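Local coordinates for 3-oxoacyl-[acyl-carrier-protein] reductase (Sinorhizobium meliloti, PDB 3U9L) that probably reduces 3-oxoacyl groups carried on acyl-carrier protein with NADPH, as a member of the short-chain dehydrogenase/reductase family, at residues A34-I39 and S45-I50; R76-I81 and R127-H132; H97-P102 and A112-I117; A166-A171 and T185-P190; E285-V290 and D294-R299. All coordinates share one frame; numbering follows the deposited sequence.

Contact 1 of 5, residues A34-I39 and S45-I50; sequences ASMRDI and SNVEAI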
# COMPACT_ATOMS: atom_id res chain seq x y z
N ALA A 34 22.67 12.90 -8.50
CA ALA A 34 21.46 13.42 -7.90
C ALA A 34 20.48 13.73 -9.04
O ALA A 34 20.59 14.77 -9.70
CB ALA A 34 21.76 14.68 -7.06
N SER A 35 19.50 12.85 -9.24
CA SER A 35 18.64 12.98 -10.40
C SER A 35 17.30 13.64 -10.08
O SER A 35 16.84 13.63 -8.92
CB SER A 35 18.39 11.60 -11.04
OG SER A 35 17.35 10.95 -10.34
N MSE A 36 16.67 14.21 -11.10
CA MSE A 36 15.38 14.92 -10.94
C MSE A 36 14.77 15.24 -12.31
O MSE A 36 15.44 15.17 -13.31
CB MSE A 36 15.59 16.23 -10.16
CG MSE A 36 16.38 17.29 -10.93
SE MSE A 36 17.32 18.60 -9.72
CE MSE A 36 18.72 17.40 -8.97
N ARG A 37 13.49 15.59 -12.33
CA ARG A 37 12.76 15.90 -13.56
C ARG A 37 13.02 17.35 -14.02
O ARG A 37 13.32 18.23 -13.22
CB ARG A 37 11.26 15.75 -13.31
CG ARG A 37 10.90 15.04 -11.95
CD ARG A 37 11.07 15.93 -10.63
NE ARG A 37 12.12 15.54 -9.64
CZ ARG A 37 12.10 16.02 -8.40
NH1 ARG A 37 13.04 15.76 -7.52
NH2 ARG A 37 11.11 16.83 -8.06
N ASP A 38 12.91 17.58 -15.31
CA ASP A 38 12.88 18.92 -15.85
C ASP A 38 14.00 19.84 -15.37
O ASP A 38 13.72 20.89 -14.81
CB ASP A 38 11.54 19.57 -15.48
CG ASP A 38 11.24 20.80 -16.33
OD1 ASP A 38 12.00 21.09 -17.30
OD2 ASP A 38 10.23 21.47 -16.04
N ILE A 39 15.25 19.46 -15.57
CA ILE A 39 16.33 20.27 -15.03
C ILE A 39 16.48 21.61 -15.75
O ILE A 39 17.12 22.52 -15.21
CB ILE A 39 17.68 19.57 -15.16
CG1 ILE A 39 17.86 19.09 -16.59
CG2 ILE A 39 17.81 18.41 -14.15
CD1 ILE A 39 19.23 18.44 -16.84
N SER A 45 16.71 26.09 -10.82
CA SER A 45 17.33 26.69 -9.63
C SER A 45 17.91 25.66 -8.68
O SER A 45 18.90 25.93 -8.02
CB SER A 45 16.36 27.59 -8.84
OG SER A 45 15.99 28.66 -9.67
N ASN A 46 17.25 24.52 -8.58
CA ASN A 46 17.73 23.48 -7.69
C ASN A 46 19.04 22.94 -8.21
O ASN A 46 19.94 22.65 -7.42
CB ASN A 46 16.68 22.37 -7.57
CG ASN A 46 15.53 22.80 -6.71
OD1 ASN A 46 15.74 23.46 -5.68
ND2 ASN A 46 14.31 22.44 -7.11
N VAL A 47 19.10 22.78 -9.53
CA VAL A 47 20.32 22.36 -10.23
C VAL A 47 21.42 23.35 -9.84
O VAL A 47 22.49 22.94 -9.41
CB VAL A 47 20.16 22.31 -11.78
CG1 VAL A 47 21.53 22.05 -12.46
CG2 VAL A 47 19.20 21.21 -12.20
N GLU A 48 21.12 24.66 -9.93
CA GLU A 48 22.13 25.69 -9.63
C GLU A 48 22.58 25.59 -8.20
O GLU A 48 23.77 25.66 -7.93
CB GLU A 48 21.60 27.10 -9.91
CG GLU A 48 21.15 27.25 -11.33
CD GLU A 48 20.67 28.66 -11.69
OE1 GLU A 48 20.63 29.56 -10.79
OE2 GLU A 48 20.35 28.85 -12.90
N ALA A 49 21.63 25.42 -7.28
CA ALA A 49 21.93 25.30 -5.86
C ALA A 49 22.85 24.13 -5.57
O ALA A 49 23.85 24.29 -4.86
CB ALA A 49 20.64 25.19 -5.03
N ILE A 50 22.55 22.98 -6.15
CA ILE A 50 23.32 21.76 -5.94
C ILE A 50 24.70 21.85 -6.61
O ILE A 50 25.72 21.41 -6.06
CB ILE A 50 22.56 20.49 -6.55
CG1 ILE A 50 21.33 20.11 -5.75
CG2 ILE A 50 23.42 19.27 -6.69
CD1 ILE A 50 20.32 19.40 -6.65
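N46, the first residue of the helical segment 45-50 to meet the strand, turns its CB toward the selenium of M36 at 4.4 Å. Its amide end is engaged elsewhere: ND2 is hydrogen-bonded to OD1 of N43, the residue just before helix 44-57. V47 follows and carries the middle of the contact with a single methyl. Its CG2 lies 3.7 Å from CG2 of I39, just past the end of the strand, and 4.1 Å from SE of M36, so one branch packs against two residues of 34-39. The torsion of V47 explains the choice: CG1 is anti to the backbone N (chi1 172°), which leaves CG2 beside that nitrogen and turned to the strand. One turn after N46, I50 comes down from the helix and meets the selenomethionine tip to tip, its CD1 only 3.5 Å from M36 CE, a tight fit for two methyl groups. M36 can serve all three residues because its chain bends at chi3 (70°), carrying CE toward I50 while SE stays by V47. Beyond the pair, V47 and I50 also touch T63 of strand 61-65. The axes of 34-36 and 45-50 run almost antiparallel, at 173°, within strand 31-36 and helix 44-57, the first two elements of a beta-alpha-beta crossover in the Rossmann fold of this family. No hydrogen bond spans the two segments; they meet through methyl, methylene and selenium surfaces, so their fit probably rests on shape and exclusion of water rather than on polar pairing.

Contact 2 of 5, residues R76-I81 and R127-H132; sequences RAIDQI and RAALPH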
# COMPACT_ATOMS: atom_id res chain seq x y z
N ARG A 76 17.13 6.29 -20.35
CA ARG A 76 18.19 7.14 -20.82
C ARG A 76 19.17 7.45 -19.72
O ARG A 76 20.37 7.40 -19.92
CB ARG A 76 17.58 8.45 -21.36
CG ARG A 76 18.60 9.35 -22.06
CD ARG A 76 17.97 10.69 -22.52
NE ARG A 76 18.99 11.60 -23.07
CZ ARG A 76 19.75 12.42 -22.34
NH1 ARG A 76 19.63 12.45 -21.01
NH2 ARG A 76 20.65 13.20 -22.95
N ALA A 77 18.64 7.83 -18.55
CA ALA A 77 19.50 8.26 -17.44
C ALA A 77 20.32 7.10 -16.92
O ALA A 77 21.45 7.29 -16.49
CB ALA A 77 18.64 8.81 -16.34
N ILE A 78 19.74 5.90 -16.88
CA ILE A 78 20.47 4.71 -16.42
C ILE A 78 21.55 4.36 -17.42
O ILE A 78 22.67 4.05 -17.05
CB ILE A 78 19.54 3.49 -16.22
CG1 ILE A 78 18.54 3.77 -15.10
CG2 ILE A 78 20.35 2.16 -16.00
CD1 ILE A 78 19.14 4.07 -13.81
N ASP A 79 21.21 4.36 -18.71
CA ASP A 79 22.25 4.21 -19.74
C ASP A 79 23.39 5.21 -19.64
O ASP A 79 24.55 4.84 -19.89
CB ASP A 79 21.63 4.30 -21.10
CG ASP A 79 20.75 3.14 -21.37
OD1 ASP A 79 21.04 2.06 -20.76
OD2 ASP A 79 19.80 3.29 -22.16
N GLN A 80 23.09 6.46 -19.26
CA GLN A 80 24.20 7.42 -19.09
C GLN A 80 25.21 7.04 -17.99
O GLN A 80 26.42 7.07 -18.19
CB GLN A 80 23.70 8.86 -18.90
CG GLN A 80 23.36 9.49 -20.25
CD GLN A 80 22.51 10.76 -20.12
OE1 GLN A 80 22.19 11.20 -19.00
NE2 GLN A 80 22.14 11.35 -21.26
N ILE A 81 24.68 6.69 -16.82
CA ILE A 81 25.48 6.26 -15.70
C ILE A 81 26.28 5.01 -16.04
O ILE A 81 27.48 4.94 -15.79
CB ILE A 81 24.59 6.00 -14.45
CG1 ILE A 81 23.96 7.32 -13.98
CG2 ILE A 81 25.42 5.39 -13.34
CD1 ILE A 81 23.02 7.20 -12.79
N ARG A 127 13.31 -1.65 -12.89
CA ARG A 127 13.36 -2.44 -14.10
C ARG A 127 14.53 -2.01 -15.00
O ARG A 127 15.12 -2.84 -15.72
CB ARG A 127 12.02 -2.39 -14.83
CG ARG A 127 11.02 -3.43 -14.23
CD ARG A 127 9.60 -3.32 -14.89
NE ARG A 127 9.63 -3.44 -16.36
CZ ARG A 127 9.76 -4.58 -17.03
NH1 ARG A 127 9.80 -4.55 -18.36
NH2 ARG A 127 9.87 -5.75 -16.39
N ALA A 128 14.89 -0.73 -14.94
CA ALA A 128 16.06 -0.21 -15.69
C ALA A 128 17.41 -0.56 -15.05
O ALA A 128 18.35 -0.97 -15.74
CB ALA A 128 15.93 1.37 -15.86
N ALA A 129 17.52 -0.39 -13.75
CA ALA A 129 18.76 -0.53 -13.03
C ALA A 129 19.12 -1.91 -12.58
O ALA A 129 20.24 -2.28 -12.59
CB ALA A 129 18.82 0.41 -11.84
N LEU A 130 18.11 -2.66 -12.19
CA LEU A 130 18.34 -3.97 -11.68
C LEU A 130 19.09 -4.97 -12.59
O LEU A 130 19.87 -5.70 -12.09
CB LEU A 130 17.08 -4.54 -11.03
CG LEU A 130 16.61 -4.04 -9.68
CD1 LEU A 130 15.44 -4.76 -9.24
CD2 LEU A 130 17.69 -4.14 -8.68
N PRO A 131 18.83 -4.97 -13.87
CA PRO A 131 19.58 -5.87 -14.75
C PRO A 131 21.06 -5.62 -14.57
O PRO A 131 21.77 -6.54 -14.52
CB PRO A 131 19.11 -5.41 -16.14
CG PRO A 131 17.72 -5.02 -15.89
CD PRO A 131 17.51 -4.74 -14.44
N HIS A 132 21.51 -4.37 -14.48
CA HIS A 132 22.90 -4.13 -14.27
C HIS A 132 23.39 -4.58 -12.90
O HIS A 132 24.43 -5.14 -12.80
CB HIS A 132 23.20 -2.66 -14.55
CG HIS A 132 22.70 -2.21 -15.87
ND1 HIS A 132 23.38 -2.40 -17.06
CD2 HIS A 132 21.57 -1.55 -16.21
CE1 HIS A 132 22.68 -1.89 -18.04
NE2 HIS A 132 21.58 -1.37 -17.55
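I78 and A129 mark the closest backbone approach of two helical segments, their CA atoms 6.5 Å apart. The short axes of 76-81 and 127-132 come within 9.6 Å and run in nearly the same direction, at 28°. The second helix is kinked where P131 interrupts the regular bonding, H132 N making only a weak bond to A129 O. Nearly all of the side-chain contact passes through I78, whose branches are shared out along the neighbouring helix. CG1 presses on the CB of A128 at 3.6 Å, and CD1 continues to the CB of A129 at 4.2 Å. With CG1 beside the backbone N (chi1 -65°), CG2 falls anti to that nitrogen and lies obliquely against the imidazole of H132, 3.9 Å from CD2. The small alanine methyls are consistent with the close fit of a branched side chain. I78 also touches L9 of strand 7-10, while R127, turned from I78, forms a salt bridge with D208 of the second subunit. Parallel helices 71-85 and 108-136, side by side over one face of a parallel beta sheet, are the layer expected of the Rossmann fold in short-chain dehydrogenases/reductases.

Contact 3 of 5, residues H97-P102 and A112-I117; sequences HMVFGP and AELYDI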
# COMPACT_ATOMS: atom_id res chain seq x y z
N HIS A 97 5.74 12.35 -3.20
CA HIS A 97 4.86 13.53 -3.30
C HIS A 97 3.60 13.21 -2.52
O HIS A 97 3.06 12.11 -2.70
CB HIS A 97 4.43 13.82 -4.76
CG HIS A 97 3.41 14.92 -4.90
ND1 HIS A 97 2.15 14.71 -5.45
CD2 HIS A 97 3.46 16.23 -4.56
CE1 HIS A 97 1.47 15.85 -5.42
NE2 HIS A 97 2.24 16.79 -4.89
N MSE A 98 3.19 14.16 -1.66
CA MSE A 98 2.06 13.97 -0.78
C MSE A 98 0.85 14.93 -1.01
O MSE A 98 0.94 15.87 -1.82
CB MSE A 98 2.55 14.03 0.67
CG MSE A 98 2.57 15.34 1.39
SE MSE A 98 3.76 14.87 2.98
CE MSE A 98 2.73 15.71 4.48
N VAL A 99 -0.27 14.66 -0.33
CA VAL A 99 -1.52 15.42 -0.51
C VAL A 99 -2.26 15.45 0.80
O VAL A 99 -1.99 14.63 1.69
CB VAL A 99 -2.44 14.81 -1.57
CG1 VAL A 99 -1.76 14.72 -2.95
CG2 VAL A 99 -2.88 13.44 -1.13
N PHE A 100 -3.23 16.36 0.91
CA PHE A 100 -3.98 16.51 2.14
C PHE A 100 -5.45 16.80 1.86
O PHE A 100 -5.76 17.68 1.05
CB PHE A 100 -3.44 17.70 2.97
CG PHE A 100 -4.03 17.78 4.36
CD1 PHE A 100 -3.49 17.03 5.40
CD2 PHE A 100 -5.09 18.65 4.66
CE1 PHE A 100 -3.98 17.11 6.70
CE2 PHE A 100 -5.60 18.73 5.97
CZ PHE A 100 -5.04 17.97 6.99
N GLY A 101 -6.33 16.09 2.55
CA GLY A 101 -7.76 16.27 2.33
C GLY A 101 -8.52 14.99 2.66
O GLY A 101 -7.91 13.90 2.80
N PRO A 102 -9.86 15.11 2.73
CA PRO A 102 -10.75 14.00 3.01
C PRO A 102 -10.61 13.02 1.87
O PRO A 102 -10.65 13.41 0.68
CB PRO A 102 -12.17 14.60 2.92
CG PRO A 102 -11.99 16.10 2.71
CD PRO A 102 -10.56 16.42 2.54
N ALA A 112 -4.56 7.08 -8.24
CA ALA A 112 -3.71 6.49 -9.27
C ALA A 112 -2.45 7.30 -9.53
O ALA A 112 -1.40 6.76 -9.63
CB ALA A 112 -4.45 6.32 -10.52
N GLU A 113 -2.59 8.60 -9.60
CA GLU A 113 -1.48 9.48 -9.86
C GLU A 113 -0.45 9.41 -8.74
O GLU A 113 0.71 9.43 -8.95
CB GLU A 113 -1.94 10.91 -10.09
CG GLU A 113 -0.81 11.85 -10.19
CD GLU A 113 -1.19 13.31 -10.28
OE1 GLU A 113 -2.34 13.67 -10.04
OE2 GLU A 113 -0.31 14.11 -10.59
N LEU A 114 -0.95 9.33 -7.54
CA LEU A 114 -0.14 9.22 -6.37
C LEU A 114 0.67 7.91 -6.40
O LEU A 114 1.84 7.95 -6.29
CB LEU A 114 -0.95 9.48 -5.12
CG LEU A 114 -1.09 10.92 -4.62
CD1 LEU A 114 0.13 11.37 -3.94
CD2 LEU A 114 -1.54 11.90 -5.62
N TYR A 115 -0.01 6.79 -6.61
CA TYR A 115 0.62 5.53 -6.86
C TYR A 115 1.71 5.63 -7.95
O TYR A 115 2.77 5.12 -7.78
CB TYR A 115 -0.40 4.47 -7.23
CG TYR A 115 0.02 3.08 -6.92
CD1 TYR A 115 0.16 2.67 -5.63
CD2 TYR A 115 0.25 2.16 -7.91
CE1 TYR A 115 0.51 1.43 -5.33
CE2 TYR A 115 0.60 0.90 -7.62
CZ TYR A 115 0.73 0.54 -6.33
OH TYR A 115 1.09 -0.68 -6.00
N ASP A 116 1.41 6.29 -9.05
CA ASP A 116 2.36 6.49 -10.11
C ASP A 116 3.62 7.14 -9.53
O ASP A 116 4.68 6.64 -9.62
CB ASP A 116 1.79 7.34 -11.25
CG ASP A 116 2.69 7.35 -12.50
OD1 ASP A 116 3.48 6.48 -12.72
OD2 ASP A 116 2.55 8.23 -13.30
N ILE A 117 3.43 8.27 -8.91
CA ILE A 117 4.58 9.02 -8.35
C ILE A 117 5.37 8.29 -7.25
O ILE A 117 6.61 8.37 -7.18
CB ILE A 117 4.14 10.40 -7.78
CG1 ILE A 117 3.49 11.25 -8.87
CG2 ILE A 117 5.38 11.15 -7.23
CD1 ILE A 117 2.92 12.65 -8.35
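H97 places its side chain over the helical segment 112-117, where I117 and L114 receive it. Its chi1 of 174° puts the ring beside the carbonyl carbon of H97, where ND1 comes near both I117 CD1 and L114 CD1. CD1 of I117 approaches the ring obliquely and ends 3.6 Å from ND1, while its CG2 rests 3.8 Å from the CB of H97. I117 divides these contacts by holding CG1 beside its backbone N (chi1 -59°) with CG2 anti to it, and its two branches thus take the root and the ring of one histidine. ND1, buried by these methyl groups, has no polar partner in the model. This is the loop that follows strand 90-93 in the Rossmann fold of the family and leads into helix 108-136, so the contact folds an extended chain back onto the helix it precedes. L114 crosses H97 at about a right angle, its CD1 lying 3.3 Å from the backbone oxygen of H97; that oxygen accepts a hydrogen bond from ND2 of N118 in the next turn. Further along the loop V99 meets L114 tip to tip, CG1 to CD2 at 3.9 Å. V99 also touches F106, and L114 packs on P159. Y115, on helix 108-136 beside L114, stacks its ring on that of Y115 of the second subunit.

Contact 4 of 5, residues A166-A171 and T185-P190; sequences AMDAIA and TSIIVP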
# COMPACT_ATOMS: atom_id res chain seq x y z
N ALA A 166 2.16 0.77 0.19
CA ALA A 166 2.41 -0.18 -0.92
C ALA A 166 3.89 -0.16 -1.18
O ALA A 166 4.49 -1.22 -1.39
CB ALA A 166 1.65 0.23 -2.17
N MSE A 167 4.52 1.03 -1.17
CA MSE A 167 5.95 1.09 -1.48
C MSE A 167 6.82 0.30 -0.49
O MSE A 167 7.79 -0.38 -0.86
CB MSE A 167 6.47 2.55 -1.56
CG MSE A 167 7.90 2.61 -2.17
SE MSE A 167 9.04 3.90 -1.12
CE MSE A 167 9.44 2.67 0.39
N ASP A 168 6.48 0.42 0.79
CA ASP A 168 7.21 -0.37 1.77
C ASP A 168 7.02 -1.90 1.55
O ASP A 168 7.97 -2.63 1.70
CB ASP A 168 6.82 0.04 3.18
CG ASP A 168 7.83 -0.43 4.21
OD1 ASP A 168 7.70 -1.59 4.61
OD2 ASP A 168 8.72 0.34 4.64
N ALA A 169 5.79 -2.34 1.25
CA ALA A 169 5.48 -3.75 1.00
C ALA A 169 6.32 -4.26 -0.17
O ALA A 169 6.83 -5.36 -0.14
CB ALA A 169 3.99 -3.93 0.71
N ILE A 170 6.47 -3.43 -1.19
CA ILE A 170 7.28 -3.76 -2.36
C ILE A 170 8.75 -3.82 -2.02
O ILE A 170 9.47 -4.73 -2.47
CB ILE A 170 7.06 -2.75 -3.49
CG1 ILE A 170 5.63 -2.93 -4.01
CG2 ILE A 170 8.20 -2.92 -4.65
CD1 ILE A 170 5.09 -1.82 -4.83
N ALA A 171 9.22 -2.91 -1.20
CA ALA A 171 10.65 -2.92 -0.83
C ALA A 171 11.02 -4.24 -0.16
O ALA A 171 12.10 -4.80 -0.34
CB ALA A 171 10.94 -1.75 0.12
N THR A 185 19.48 -4.77 0.90
CA THR A 185 18.41 -3.79 1.03
C THR A 185 18.48 -3.12 2.39
O THR A 185 18.69 -3.79 3.43
CB THR A 185 17.04 -4.45 0.96
OG1 THR A 185 16.83 -4.99 -0.35
CG2 THR A 185 15.92 -3.41 1.23
N SER A 186 18.25 -1.82 2.41
CA SER A 186 18.09 -1.12 3.66
C SER A 186 16.95 -0.09 3.47
O SER A 186 16.86 0.59 2.43
CB SER A 186 19.45 -0.50 4.08
OG SER A 186 19.25 0.24 5.28
N ILE A 187 16.03 -0.01 4.45
CA ILE A 187 14.88 0.82 4.33
C ILE A 187 14.95 1.91 5.42
O ILE A 187 15.09 1.63 6.60
CB ILE A 187 13.56 0.05 4.51
CG1 ILE A 187 13.45 -1.10 3.47
CG2 ILE A 187 12.39 1.05 4.40
CD1 ILE A 187 12.24 -2.08 3.55
N ILE A 188 14.88 3.15 4.99
CA ILE A 188 14.92 4.27 5.90
C ILE A 188 13.47 4.64 6.19
O ILE A 188 12.64 4.80 5.28
CB ILE A 188 15.66 5.48 5.27
CG1 ILE A 188 17.03 5.06 4.63
CG2 ILE A 188 15.78 6.60 6.27
CD1 ILE A 188 18.02 4.28 5.54
N VAL A 189 13.19 4.76 7.47
CA VAL A 189 11.87 5.07 7.97
C VAL A 189 11.83 6.46 8.69
O VAL A 189 11.96 6.56 9.90
CB VAL A 189 11.30 3.91 8.81
CG1 VAL A 189 9.87 4.16 9.16
CG2 VAL A 189 11.41 2.59 8.00
N PRO A 190 11.65 7.53 7.92
CA PRO A 190 11.60 8.91 8.46
C PRO A 190 10.27 9.22 9.06
O PRO A 190 9.24 8.86 8.49
CB PRO A 190 11.80 9.82 7.23
CG PRO A 190 11.95 8.93 6.06
CD PRO A 190 11.55 7.51 6.45
O HOH W 1 14.65 -4.06 -1.83
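I187 of strand 185-190 fits beneath A171 and D168 of helical segment 166-171, within the beta-alpha-beta unit formed by strand 139-144, helix 158-179 and strand 183-190 of the Rossmann fold. The short axes approach to 10.3 Å and run nearly antiparallel, with a signed crossing angle of -157°. The close part is centred on the isoleucine, with one apolar and one carboxylate neighbour. Its CD1 meets the CB of A171 at 3.7 Å. CG1 stands beside the backbone N (chi1 -58°), leaving CG2 anti to it and near D168, whose OD2 lies at 3.7 Å from that methyl. That carboxylate is buried yet well supplied with partners: OD2 is hydrogen-bonded to the hydroxyl of S145, and OD1 forms a salt bridge with R262 of the neighbouring strand 262-265. Such a pairing would be expected to stabilise its negative charge. Toward T185 the fit slackens, and the nearest direct approach there is T185 CG2 to the backbone oxygen of A171, 4.4 Å. A water takes up the separation, donating one hydrogen bond to A171 O over 3.0 Å and another to T185 OG1 over 2.8 Å.

Contact 5 of 5, residues E285-V290 and D294-R299; sequences EMLHRV and DLLKPR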
# COMPACT_ATOMS: atom_id res chain seq x y z
N GLU A 285 10.20 -14.72 10.95
CA GLU A 285 9.74 -15.93 11.58
C GLU A 285 9.10 -16.82 10.50
O GLU A 285 9.34 -18.02 10.44
CB GLU A 285 8.70 -15.62 12.69
CG GLU A 285 8.17 -16.95 13.31
CD GLU A 285 7.01 -16.75 14.32
OE1 GLU A 285 6.52 -17.80 14.87
OE2 GLU A 285 6.60 -15.57 14.57
N MSE A 286 8.34 -16.20 9.60
CA MSE A 286 7.61 -16.95 8.60
C MSE A 286 8.64 -17.58 7.62
O MSE A 286 8.50 -18.72 7.20
CB MSE A 286 6.61 -16.07 7.89
CG MSE A 286 6.01 -16.68 6.61
SE MSE A 286 4.99 -18.37 7.02
CE MSE A 286 3.36 -17.56 7.71
N LEU A 287 9.69 -16.87 7.28
CA LEU A 287 10.62 -17.41 6.28
C LEU A 287 11.44 -18.54 6.89
O LEU A 287 11.78 -19.51 6.21
CB LEU A 287 11.51 -16.27 5.76
CG LEU A 287 10.77 -15.28 4.83
CD1 LEU A 287 11.74 -14.17 4.43
CD2 LEU A 287 10.23 -16.06 3.56
N HIS A 288 11.73 -18.44 8.19
CA HIS A 288 12.37 -19.55 8.90
C HIS A 288 11.44 -20.75 8.93
O HIS A 288 11.82 -21.87 8.63
CB HIS A 288 12.72 -19.12 10.32
CG HIS A 288 13.98 -18.33 10.40
ND1 HIS A 288 15.22 -18.92 10.36
CD2 HIS A 288 14.21 -17.00 10.60
CE1 HIS A 288 16.17 -17.99 10.49
NE2 HIS A 288 15.57 -16.81 10.64
N ARG A 289 10.18 -20.48 9.22
CA ARG A 289 9.17 -21.52 9.30
C ARG A 289 9.02 -22.31 8.01
O ARG A 289 8.86 -23.50 8.06
CB ARG A 289 7.83 -20.87 9.65
CG ARG A 289 6.67 -21.87 9.69
CD ARG A 289 5.43 -21.10 10.10
NE ARG A 289 4.23 -21.92 10.19
CZ ARG A 289 3.00 -21.44 10.32
NH1 ARG A 289 2.81 -20.10 10.38
NH2 ARG A 289 1.97 -22.29 10.37
N VAL A 290 9.10 -21.66 6.84
CA VAL A 290 8.92 -22.40 5.60
C VAL A 290 10.23 -22.90 4.95
O VAL A 290 10.19 -23.45 3.86
CB VAL A 290 8.09 -21.61 4.57
CG1 VAL A 290 6.68 -21.36 5.14
CG2 VAL A 290 8.79 -20.29 4.20
N ASP A 294 17.27 -18.29 4.03
CA ASP A 294 18.40 -17.76 3.27
C ASP A 294 18.02 -16.44 2.56
O ASP A 294 18.88 -15.60 2.27
CB ASP A 294 18.95 -18.80 2.27
CG ASP A 294 18.05 -18.95 1.03
OD1 ASP A 294 18.42 -18.49 -0.09
OD2 ASP A 294 16.94 -19.51 1.17
N LEU A 295 16.73 -16.28 2.28
CA LEU A 295 16.23 -15.05 1.65
C LEU A 295 16.39 -13.81 2.55
O LEU A 295 16.24 -12.68 2.08
CB LEU A 295 14.76 -15.20 1.25
CG LEU A 295 14.58 -16.34 0.25
CD1 LEU A 295 13.12 -16.36 -0.22
CD2 LEU A 295 15.59 -16.23 -0.91
N LEU A 296 16.72 -14.04 3.83
CA LEU A 296 16.83 -12.97 4.81
C LEU A 296 18.22 -12.39 4.74
O LEU A 296 18.50 -11.36 5.35
CB LEU A 296 16.58 -13.47 6.24
CG LEU A 296 15.09 -13.81 6.45
CD1 LEU A 296 14.88 -14.65 7.72
CD2 LEU A 296 14.22 -12.49 6.50
N LYS A 297 19.09 -13.05 3.98
CA LYS A 297 20.48 -12.64 3.99
C LYS A 297 21.13 -12.73 2.62
O LYS A 297 21.40 -13.80 2.14
CB LYS A 297 21.26 -13.50 5.01
CG LYS A 297 22.68 -13.00 5.21
CD LYS A 297 23.73 -14.15 5.29
CE LYS A 297 23.58 -14.97 6.60
NZ LYS A 297 24.82 -15.73 7.02
N PRO A 298 21.36 -11.59 1.97
CA PRO A 298 21.98 -11.52 0.64
C PRO A 298 23.21 -12.43 0.51
O PRO A 298 24.04 -12.47 1.41
CB PRO A 298 22.40 -10.05 0.54
CG PRO A 298 21.28 -9.38 1.36
CD PRO A 298 21.12 -10.26 2.56
N ARG A 299 23.30 -13.11 -0.53
CA ARG A 299 24.31 -14.09 -0.80
C ARG A 299 25.72 -13.55 -0.83
O ARG A 299 26.00 -12.59 -1.52
CB ARG A 299 24.00 -14.74 -2.12
CG ARG A 299 24.92 -15.86 -2.44
CD ARG A 299 24.40 -16.70 -3.58
NE ARG A 299 23.19 -17.43 -3.28
CZ ARG A 299 22.63 -18.25 -4.14
NH1 ARG A 299 23.19 -18.45 -5.30
NH2 ARG A 299 21.53 -18.92 -3.83
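The end of helix 272-289 packs against the 3-10 turn 294-296 that follows it, L296 lying against L287 and H288. L287 points toward the turn, and its CD1 meets the CD2 of L296 at 3.6 Å and the CG at 3.9 Å, the two leucines passing obliquely. The other branch of L296, CD1, reaches the imidazole of H288 from an oblique direction, 3.7 Å from NE2 and 3.8 Å from CD2. The side chains of H288 and L296 cross at about a right angle. CD2 of L296 serves L287, and CD1 serves H288. CG of H288 stands beside its own backbone N (chi1 -81°), which swings the ring toward the leucine. Chain reversal after the last helix brings the tail back over helix 158-179 of the Rossmann fold, where R176 touches both L287 and L296. The 3-10 turn is closed by K297 N bonding to D294 O over 3.1 Å, and D294 itself is tied by a salt bridge to R180. H288 lies at the exposed margin of the pair, whereas L287 is buried. On a different side of the helix, R289 NH2 is hydrogen-bonded to the backbone oxygen of A268 of the second subunit.

From the N terminus, contact 1 closes first, a short loop between strand 31-36 and the helix after it, at one side of the sheet. Contact 2 then closes a long loop of 45 residues between helices 71-85 and 108-136; contact 3 is nested inside it and shares helix 108-136, tying that helix to the loop before it. Contact 4 follows in series, joining helix 158-179 to strand 183-190, and touches contact 3 where Y115 packs on A166. Contact 5 comes last, across the chain's centre from contact 1, and folds the tail onto the final helix. No two loops cross, and contacts 2 to 5 each have residues touching the second subunit.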